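Lyase/mutase (Burkholderia cenocepacia, PDB 4LSB) belongs to the phosphoenolpyruvate phosphomutase family of lyases and mutases, enzymes built on a TIM-barrel fold, and holds a magnesium ion. Local coordinates at residues B[109-114]-B[157-162]. Numbering follows the deposited sequence.
Sequences ETIRLA and FPFTLT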
loop_
_atom_site.group_PDB
_atom_site.type_symbol
_atom_site.label_atom_id
_atom_site.label_comp_id
_atom_site.label_asym_id
_atom_site.label_seq_id
_atom_site.Cartn_x
_atom_site.Cartn_y
_atom_site.Cartn_z
ATOM N N GLU B 109 -1.069 -29.519 1.213
ATOM C CA GLU B 109 -1.074 -28.915 -0.120
ATOM C C GLU B 109 -0.741 -27.424 -0.046
ATOM O O GLU B 109 0.035 -26.910 -0.835
ATOM C CB GLU B 109 -2.426 -29.116 -0.787
ATOM C CG GLU B 109 -2.539 -28.507 -2.174
ATOM C CD GLU B 109 -1.677 -29.184 -3.246
ATOM O OE1 GLU B 109 -0.970 -30.185 -2.956
ATOM O OE2 GLU B 109 -1.706 -28.698 -4.408
ATOM N N THR B 110 -1.307 -26.739 0.940
ATOM C CA THR B 110 -0.991 -25.323 1.121
ATOM C C THR B 110 0.524 -25.083 1.310
ATOM O O THR B 110 1.124 -24.152 0.713
ATOM C CB THR B 110 -1.816 -24.740 2.281
ATOM O OG1 THR B 110 -3.193 -24.712 1.906
ATOM C CG2 THR B 110 -1.392 -23.325 2.574
ATOM N N ILE B 111 1.167 -25.913 2.125
ATOM C CA ILE B 111 2.616 -25.809 2.287
ATOM C C ILE B 111 3.345 -25.998 0.944
ATOM O O ILE B 111 4.241 -25.231 0.588
ATOM C CB ILE B 111 3.175 -26.845 3.303
ATOM C CG1 ILE B 111 2.679 -26.562 4.720
ATOM C CG2 ILE B 111 4.712 -26.883 3.248
ATOM C CD1 ILE B 111 3.077 -25.178 5.260
ATOM N N ARG B 112 2.970 -27.006 0.174
ATOM C CA ARG B 112 3.633 -27.234 -1.138
ATOM C C ARG B 112 3.458 -26.068 -2.067
ATOM O O ARG B 112 4.385 -25.671 -2.747
ATOM C CB ARG B 112 3.074 -28.460 -1.848
ATOM C CG ARG B 112 3.355 -29.779 -1.193
ATOM C CD ARG B 112 3.038 -30.906 -2.188
ATOM N NE ARG B 112 1.604 -31.233 -2.115
ATOM C CZ ARG B 112 1.056 -31.981 -1.150
ATOM N NH1 ARG B 112 1.833 -32.513 -0.204
ATOM N NH2 ARG B 112 -0.270 -32.203 -1.141
ATOM N N LEU B 113 2.232 -25.555 -2.125
ATOM C CA LEU B 113 1.935 -24.395 -2.964
ATOM C C LEU B 113 2.684 -23.130 -2.526
ATOM O O LEU B 113 3.093 -22.316 -3.347
ATOM C CB LEU B 113 0.428 -24.126 -2.985
ATOM C CG LEU B 113 -0.386 -25.197 -3.742
ATOM C CD1 LEU B 113 -1.867 -25.026 -3.453
ATOM C CD2 LEU B 113 -0.076 -25.203 -5.231
ATOM N N ALA B 114 2.842 -22.957 -1.226
ATOM C CA ALA B 114 3.503 -21.761 -0.716
ATOM C C ALA B 114 4.964 -21.847 -1.090
ATOM O O ALA B 114 5.552 -20.873 -1.504
ATOM C CB ALA B 114 3.352 -21.635 0.781
ATOM N N PHE B 157 14.858 -28.200 0.101
ATOM C CA PHE B 157 15.569 -27.174 0.881
ATOM C C PHE B 157 14.868 -27.110 2.211
ATOM O O PHE B 157 13.762 -27.634 2.349
ATOM C CB PHE B 157 15.522 -25.808 0.196
ATOM C CG PHE B 157 14.154 -25.390 -0.218
ATOM C CD1 PHE B 157 13.257 -24.840 0.699
ATOM C CD2 PHE B 157 13.748 -25.562 -1.523
ATOM C CE1 PHE B 157 11.985 -24.464 0.304
ATOM C CE2 PHE B 157 12.490 -25.190 -1.912
ATOM C CZ PHE B 157 11.600 -24.651 -1.001
ATOM N N PRO B 158 15.520 -26.504 3.226
ATOM C CA PRO B 158 14.898 -26.502 4.529
ATOM C C PRO B 158 13.754 -25.474 4.603
ATOM O O PRO B 158 13.961 -24.270 4.423
ATOM C CB PRO B 158 16.032 -26.111 5.485
ATOM C CG PRO B 158 17.161 -25.640 4.646
ATOM C CD PRO B 158 16.931 -26.094 3.234
ATOM N N PHE B 159 12.558 -25.944 4.851
ATOM C CA PHE B 159 11.389 -25.058 4.956
ATOM C C PHE B 159 11.127 -24.859 6.438
ATOM O O PHE B 159 11.030 -25.848 7.194
ATOM C CB PHE B 159 10.183 -25.659 4.249
ATOM C CG PHE B 159 8.934 -24.787 4.280
ATOM C CD1 PHE B 159 8.097 -24.771 5.384
ATOM C CD2 PHE B 159 8.597 -24.020 3.180
ATOM C CE1 PHE B 159 6.974 -23.992 5.388
ATOM C CE2 PHE B 159 7.490 -23.232 3.191
ATOM C CZ PHE B 159 6.668 -23.215 4.306
ATOM N N THR B 160 11.107 -23.604 6.871
ATOM C CA THR B 160 10.950 -23.285 8.288
ATOM C C THR B 160 9.485 -23.118 8.618
ATOM O O THR B 160 8.865 -22.103 8.249
ATOM C CB THR B 160 11.706 -22.022 8.689
ATOM O OG1 THR B 160 13.094 -22.246 8.471
ATOM C CG2 THR B 160 11.452 -21.694 10.156
ATOM N N LEU B 161 8.922 -24.178 9.236
ATOM C CA LEU B 161 7.523 -24.226 9.617
ATOM C C LEU B 161 7.267 -23.616 10.993
ATOM O O LEU B 161 7.796 -24.072 11.991
ATOM C CB LEU B 161 6.908 -25.626 9.569
ATOM C CG LEU B 161 5.418 -25.689 9.962
ATOM C CD1 LEU B 161 4.483 -25.149 8.901
ATOM C CD2 LEU B 161 4.978 -27.112 10.304
ATOM N N THR B 162 6.429 -22.581 11.002
ATOM C CA THR B 162 5.961 -21.978 12.253
ATOM C C THR B 162 4.571 -22.543 12.568
ATOM O O THR B 162 3.657 -22.429 11.761
ATOM C CB THR B 162 5.921 -20.445 12.163
ATOM O OG1 THR B 162 7.206 -19.923 11.866
ATOM C CG2 THR B 162 5.467 -19.847 13.482
#
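F159 and L161 each set CG opposite the backbone N (chi1 -179° and -180°), while in I111 CG1 lies opposite the carbonyl carbon (chi1 -66°) and the second torsion swings CD1 to both partners. The CB of F159 points at helix 104-116; L161 starts off to the side, and its CD1 reaches I111 only at the end. The I111 methyl makes the closest approaches, 3.9 Å from I111 CD1 to L161 CD1 and 4.1 Å from I111 CD1 to F159 CE1. The isoleucine and leucine side chains meet end to end, crossing at about a right angle. The other branch of I111 is used too: CG2 stands 4.2 Å above one face of the F159 ring, displaced toward its rim. With 145 Å² buried in total and no hydrogen bond across, the contact is purely apolar. R112, pointing away from 157-162, grips E109 three residues earlier side-on through two bent bonds to OE1 (2.9 Å from R112 NE, 2.8 Å from R112 NH2). Helix 138-153 adds A148 and A151 against I111, A152 against F159 and V149 against L161; L96 also packs on I111 and A114. This is an outer barrel helix on the parallel strand layer: helix 104-116, linking strands 92-95 and 121-125, reaches across to the loop leading into strand 160-164 and its first residues, between strands 121-125 and 192-194.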